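PDB 6IO1: aminotransferase, class III from Thermomicrobium roseum, which catalyses (S)-enantioselective omega-transamination, using pyridoxal 5'-phosphate as its cofactor. Local coordinates for residues Ile422-Pro427 with Glu440-Ala445; Leu35-Val38 with Trp44-Asp47. All coordinates share one frame; numbering follows the deposited sequence.

How the interactions relate
Both interactions belong to the same mixed sheet, built from strands near the two ends of the chain. Interaction 2 is the hairpin of strands 35-41 and 44-47 at one side of that sheet. Interaction 1 packs helix 432-450 onto strand 421-424, farther across it. Their centres lie about 17 Å apart and their nearest atoms about 6 Å apart, so they do not touch. Strand 413-418 connects them: Val415 meets Ile422 and Met424, while Ile414 meets Leu37 and Val45. Trp44 also reaches Val437 of the helix used in interaction 1. The PMP pocket, with Lys289 and Asp260, uses no residue of the four segments.

Interaction 1 (Ile422-Pro427 with Glu440-Ala445); sequences IVMAPP and EGVAAA
Ile422 and Met424 meet Val442 in an alpha-on-beta packing, with helix 432-450 lying against strand 421-424 of the mixed sheet that joins N-terminal and C-terminal strands of this fold-type I aminotransferase. The two strand residues are two positions apart and both point at the helix; Val423 between them faces Phe57 and Leu381.

Backbone bonds hold each side separately. Ile422 pairs with Val382 and Met424 with Leu380 in the sheet, while in the helix Ala445 N donates to Gly441 O at 2.9 Å. Around the contact, Val415 touches both strand side chains, Ile413 touches Val442, and Leu404 of helix 400-410 packs on Ile422.

The cross-segment contact is entirely apolar, and Val442 is its helix side, giving one methyl to each partner. Ile422 and Val442 approach tip to tip, CD1 of Ile422 standing 3.8 Å from CG1 of Val442. The extended second torsion of Ile422 (chi2 180°) carries CD1 straight out from the strand to make this touch. Met424 comes in at a slant and uses its sulfur, with SD 3.8 Å from CG2 of Val442. Its chain bends at the last torsion (chi3 -73°), which turns CE aside, so that SD and not the methyl is the nearest atom to the valine.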
ATOM      1  N   ILE B 422      15.732   2.189  23.321  1.00 19.12           N
ATOM      2  CA  ILE B 422      15.650   3.352  22.441  1.00 18.49           C
ATOM      3  C   ILE B 422      16.244   3.000  21.083  1.00 18.66           C
ATOM      4  O   ILE B 422      17.343   2.443  21.003  1.00 20.33           O
ATOM      5  CB  ILE B 422      16.365   4.572  23.052  1.00 20.19           C
ATOM      6  CG1 ILE B 422      15.667   5.004  24.344  1.00 19.74           C
ATOM      7  CG2 ILE B 422      16.407   5.723  22.060  1.00 19.90           C
ATOM      8  CD1 ILE B 422      16.309   6.195  25.020  1.00 21.49           C
ATOM      9  N   VAL B 423      15.489   3.299  20.021  1.00 17.74           N
ATOM     10  CA  VAL B 423      15.929   3.014  18.623  1.00 18.00           C
ATOM     11  C   VAL B 423      16.095   4.354  17.899  1.00 17.37           C
ATOM     12  O   VAL B 423      15.149   5.163  17.933  1.00 17.55           O
ATOM     13  CB  VAL B 423      14.920   2.104  17.893  1.00 18.93           C
ATOM     14  CG1 VAL B 423      15.392   1.755  16.490  1.00 18.77           C
ATOM     15  CG2 VAL B 423      14.625   0.842  18.689  1.00 18.03           C
ATOM     16  N   MET B 424      17.250   4.564  17.262  1.00 17.77           N
ATOM     17  CA  MET B 424      17.519   5.845  16.556  1.00 16.99           C
ATOM     18  C   MET B 424      17.830   5.593  15.077  1.00 17.26           C
ATOM     19  O   MET B 424      18.697   4.746  14.785  1.00 19.52           O
ATOM     20  CB  MET B 424      18.704   6.569  17.200  1.00 17.33           C
ATOM     21  CG  MET B 424      18.410   7.083  18.596  1.00 20.06           C
ATOM     22  SD  MET B 424      19.916   7.366  19.558  1.00 22.84           S
ATOM     23  CE  MET B 424      20.407   5.678  19.902  1.00 21.10           C
ATOM     24  N   ALA B 425      17.147   6.325  14.191  1.00 15.64           N
ATOM     25  CA  ALA B 425      17.376   6.260  12.746  1.00 15.43           C
ATOM     26  C   ALA B 425      17.359   7.675  12.183  1.00 15.64           C
ATOM     27  O   ALA B 425      16.443   8.058  11.449  1.00 15.26           O
ATOM     28  CB  ALA B 425      16.323   5.382  12.065  1.00 16.28           C
ATOM     29  N   PRO B 426      18.384   8.499  12.495  1.00 14.95           N
ATOM     30  CA  PRO B 426      18.429   9.905  12.066  1.00 15.29           C
ATOM     31  C   PRO B 426      18.651  10.124  10.562  1.00 14.74           C
ATOM     32  O   PRO B 426      19.112   9.217   9.894  1.00 14.39           O
ATOM     33  CB  PRO B 426      19.612  10.481  12.857  1.00 15.84           C
ATOM     34  CG  PRO B 426      20.511   9.289  13.090  1.00 17.56           C
ATOM     35  CD  PRO B 426      19.562   8.123  13.281  1.00 16.47           C
ATOM     36  N   PRO B 427      18.313  11.318  10.019  1.00 13.80           N
ATOM     37  CA  PRO B 427      18.496  11.616   8.593  1.00 14.88           C
ATOM     38  C   PRO B 427      19.981  11.499   8.218  1.00 15.57           C
ATOM     39  O   PRO B 427      20.823  11.908   8.998  1.00 15.72           O
ATOM     40  CB  PRO B 427      18.037  13.075   8.460  1.00 16.17           C
ATOM     41  CG  PRO B 427      17.112  13.280   9.638  1.00 13.86           C
ATOM     42  CD  PRO B 427      17.714  12.440  10.745  1.00 14.75           C
ATOM     43  N   GLU B 440      23.170  13.562  23.818  1.00 24.33           N
ATOM     44  CA  GLU B 440      22.933  14.201  25.142  1.00 29.34           C
ATOM     45  C   GLU B 440      21.460  14.048  25.531  1.00 26.17           C
ATOM     46  O   GLU B 440      21.191  13.706  26.700  1.00 25.30           O
ATOM     47  CB  GLU B 440      23.327  15.679  25.087  1.00 33.39           C
ATOM     48  CG  GLU B 440      24.816  15.900  24.902  1.00 39.81           C
ATOM     49  CD  GLU B 440      25.680  15.407  26.051  1.00 51.47           C
ATOM     50  OE1 GLU B 440      25.112  14.963  27.068  1.00 50.91           O
ATOM     51  OE2 GLU B 440      26.918  15.469  25.926  1.00 57.96           O
ATOM     52  N   GLY B 441      20.552  14.260  24.577  1.00 24.92           N
ATOM     53  CA  GLY B 441      19.129  14.101  24.845  1.00 22.64           C
ATOM     54  C   GLY B 441      18.801  12.681  25.276  1.00 24.28           C
ATOM     55  O   GLY B 441      18.074  12.476  26.253  1.00 24.57           O
ATOM     56  N   VAL B 442      19.340  11.683  24.562  1.00 22.35           N
ATOM     57  CA  VAL B 442      19.053  10.291  24.908  1.00 22.74           C
ATOM     58  C   VAL B 442      19.586   9.961  26.297  1.00 23.63           C
ATOM     59  O   VAL B 442      18.893   9.333  27.110  1.00 22.68           O
ATOM     60  CB  VAL B 442      19.637   9.350  23.837  1.00 22.62           C
ATOM     61  CG1 VAL B 442      19.659   7.907  24.343  1.00 21.88           C
ATOM     62  CG2 VAL B 442      18.836   9.453  22.548  1.00 21.49           C
ATOM     63  N   ALA B 443      20.820  10.380  26.593  1.00 24.46           N
ATOM     64  CA  ALA B 443      21.409  10.098  27.901  1.00 24.56           C
ATOM     65  C   ALA B 443      20.597  10.741  29.019  1.00 24.98           C
ATOM     66  O   ALA B 443      20.315  10.110  30.047  1.00 25.51           O
ATOM     67  CB  ALA B 443      22.856  10.586  27.938  1.00 26.63           C
ATOM     68  N   ALA B 444      20.203  11.999  28.801  1.00 23.06           N
ATOM     69  CA  ALA B 444      19.399  12.754  29.791  1.00 24.99           C
ATOM     70  C   ALA B 444      18.040  12.070  29.987  1.00 25.39           C
ATOM     71  O   ALA B 444      17.610  11.938  31.151  1.00 26.80           O
ATOM     72  CB  ALA B 444      19.231  14.178  29.320  1.00 26.25           C
ATOM     73  N   ALA B 445      17.414  11.619  28.894  1.00 24.21           N
ATOM     74  CA  ALA B 445      16.092  10.951  28.970  1.00 25.18           C
ATOM     75  C   ALA B 445      16.215   9.660  29.787  1.00 24.62           C
ATOM     76  O   ALA B 445      15.344   9.414  30.643  1.00 26.52           O
ATOM     77  CB  ALA B 445      15.587  10.671  27.576  1.00 21.99           C
TER

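Interaction 2 (Leu35-Val38 with Trp44-Asp47); sequences LVLV and WVWD
Val38 N donates to Trp46 O across the two strands at 2.9 Å, in a nearly straight bond (175° at the hydrogen). Trp46 O also receives a CA-H contact from Leu37, with CA 3.5 Å away. Next to it, Val36 O lies 3.0 Å from Asp47 CA, a close approach with a bent angle at the hydrogen. Leu37 and Asp47 form an antiparallel non-hydrogen-bonded pair whose side chains diverge.

The two branches of Leu37 find different partners: CD1 meets CG2 of Val45 at 4.1 Å, and CD2 rests 4.0 Å from CA of Asp47. Leu35 crosses Asp47 at about a right angle and sets CD1 3.8 Å from Asp47 CB. This is a beta hairpin, 35-41 turning back into 44-47, and the short segments are strongly twisted, their directions 121° apart.

The Asp47 carboxylate turns to partners beyond the hairpin's paired backbone. With CG placed between the backbone N and the carbonyl carbon (chi1 68°), OD2 bonds to Tyr53 OH and OD1 to Lys51 N, two bonds that fix the group's rotation. Trp46 makes a cation-pi contact with Arg39. Farther out, Leu35 and Val36 pair in parallel with a strand of the second subunit, carrying the sheet across the dimer interface, while Leu37 packs on Val86 of that subunit.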
ATOM      1  N   LEU B  35       1.070  14.292  19.592  1.00 17.55           N
ATOM      2  CA  LEU B  35       2.128  15.271  19.375  1.00 15.85           C
ATOM      3  C   LEU B  35       2.034  15.702  17.915  1.00 14.26           C
ATOM      4  O   LEU B  35       2.346  14.922  17.009  1.00 13.67           O
ATOM      5  CB  LEU B  35       3.501  14.689  19.700  1.00 18.33           C
ATOM      6  CG  LEU B  35       4.703  15.591  19.405  1.00 16.61           C
ATOM      7  CD1 LEU B  35       4.541  16.943  20.084  1.00 16.42           C
ATOM      8  CD2 LEU B  35       6.000  14.924  19.840  1.00 19.24           C
ATOM      9  N   VAL B  36       1.608  16.939  17.690  1.00 14.71           N
ATOM     10  CA  VAL B  36       1.295  17.435  16.355  1.00 14.74           C
ATOM     11  C   VAL B  36       2.521  18.159  15.817  1.00 14.15           C
ATOM     12  O   VAL B  36       2.894  19.222  16.319  1.00 15.91           O
ATOM     13  CB  VAL B  36       0.071  18.359  16.372  1.00 13.49           C
ATOM     14  CG1 VAL B  36      -0.269  18.817  14.962  1.00 13.03           C
ATOM     15  CG2 VAL B  36      -1.116  17.658  17.016  1.00 14.80           C
ATOM     16  N   LEU B  37       3.137  17.593  14.783  1.00 15.58           N
ATOM     17  CA  LEU B  37       4.299  18.186  14.132  1.00 15.35           C
ATOM     18  C   LEU B  37       3.838  18.933  12.889  1.00 13.68           C
ATOM     19  O   LEU B  37       3.068  18.396  12.086  1.00 15.70           O
ATOM     20  CB  LEU B  37       5.325  17.115  13.766  1.00 12.32           C
ATOM     21  CG  LEU B  37       5.838  16.274  14.938  1.00 15.10           C
ATOM     22  CD1 LEU B  37       6.875  15.269  14.465  1.00 18.80           C
ATOM     23  CD2 LEU B  37       6.408  17.168  16.028  1.00 13.25           C
ATOM     24  N   VAL B  38       4.310  20.169  12.731  1.00 13.93           N
ATOM     25  CA  VAL B  38       3.787  21.067  11.707  1.00 14.73           C
ATOM     26  C   VAL B  38       4.845  21.560  10.733  1.00 15.88           C
ATOM     27  O   VAL B  38       4.480  22.095   9.675  1.00 15.75           O
ATOM     28  CB  VAL B  38       3.064  22.276  12.341  1.00 15.29           C
ATOM     29  CG1 VAL B  38       2.083  21.816  13.406  1.00 16.39           C
ATOM     30  CG2 VAL B  38       4.076  23.247  12.931  1.00 15.67           C
ATOM     31  N   TRP B  44      15.460  18.747  11.947  1.00 16.51           N
ATOM     32  CA  TRP B  44      14.650  19.423  12.949  1.00 14.95           C
ATOM     33  C   TRP B  44      13.183  19.427  12.545  1.00 13.72           C
ATOM     34  O   TRP B  44      12.855  19.548  11.361  1.00 13.97           O
ATOM     35  CB  TRP B  44      15.127  20.863  13.153  1.00 15.19           C
ATOM     36  CG  TRP B  44      16.569  20.960  13.516  1.00 15.46           C
ATOM     37  CD1 TRP B  44      17.596  21.349  12.707  1.00 16.92           C
ATOM     38  CD2 TRP B  44      17.151  20.656  14.787  1.00 16.74           C
ATOM     39  NE1 TRP B  44      18.783  21.308  13.398  1.00 18.19           N
ATOM     40  CE2 TRP B  44      18.537  20.885  14.677  1.00 17.25           C
ATOM     41  CE3 TRP B  44      16.635  20.212  16.008  1.00 16.48           C
ATOM     42  CZ2 TRP B  44      19.412  20.687  15.742  1.00 20.05           C
ATOM     43  CZ3 TRP B  44      17.503  20.015  17.062  1.00 18.04           C
ATOM     44  CH2 TRP B  44      18.877  20.252  16.923  1.00 20.85           C
ATOM     45  N   VAL B  45      12.310  19.310  13.547  1.00 16.23           N
ATOM     46  CA  VAL B  45      10.871  19.439  13.372  1.00 15.18           C
ATOM     47  C   VAL B  45      10.344  20.314  14.500  1.00 13.41           C
ATOM     48  O   VAL B  45      10.987  20.488  15.536  1.00 15.10           O
ATOM     49  CB  VAL B  45      10.141  18.076  13.362  1.00 13.09           C
ATOM     50  CG1 VAL B  45      10.501  17.283  12.113  1.00 15.46           C
ATOM     51  CG2 VAL B  45      10.473  17.285  14.617  1.00 14.76           C
ATOM     52  N   TRP B  46       9.183  20.913  14.271  1.00 14.48           N
ATOM     53  CA  TRP B  46       8.548  21.768  15.266  1.00 14.80           C
ATOM     54  C   TRP B  46       7.116  21.308  15.489  1.00 14.16           C
ATOM     55  O   TRP B  46       6.421  20.940  14.537  1.00 15.33           O
ATOM     56  CB  TRP B  46       8.571  23.239  14.837  1.00 15.37           C
ATOM     57  CG  TRP B  46       9.931  23.868  14.917  1.00 17.20           C
ATOM     58  CD1 TRP B  46      10.418  24.640  15.932  1.00 16.67           C
ATOM     59  CD2 TRP B  46      10.976  23.781  13.943  1.00 16.97           C
ATOM     60  NE1 TRP B  46      11.703  25.039  15.649  1.00 17.33           N
ATOM     61  CE2 TRP B  46      12.069  24.524  14.432  1.00 17.54           C
ATOM     62  CE3 TRP B  46      11.095  23.147  12.701  1.00 18.24           C
ATOM     63  CZ2 TRP B  46      13.264  24.649  13.727  1.00 18.79           C
ATOM     64  CZ3 TRP B  46      12.282  23.272  12.002  1.00 17.68           C
ATOM     65  CH2 TRP B  46      13.350  24.018  12.516  1.00 18.12           C
ATOM     66  N   ASP B  47       6.674  21.330  16.745  1.00 16.05           N
ATOM     67  CA  ASP B  47       5.308  20.929  17.036  1.00 15.11           C
ATOM     68  C   ASP B  47       4.369  22.130  16.920  1.00 14.48           C
ATOM     69  O   ASP B  47       4.785  23.255  16.632  1.00 16.46           O
ATOM     70  CB  ASP B  47       5.216  20.237  18.403  1.00 15.97           C
ATOM     71  CG  ASP B  47       5.474  21.170  19.584  1.00 15.13           C
ATOM     72  OD1 ASP B  47       5.527  22.406  19.420  1.00 17.62           O
ATOM     73  OD2 ASP B  47       5.619  20.644  20.708  1.00 17.99           O
TER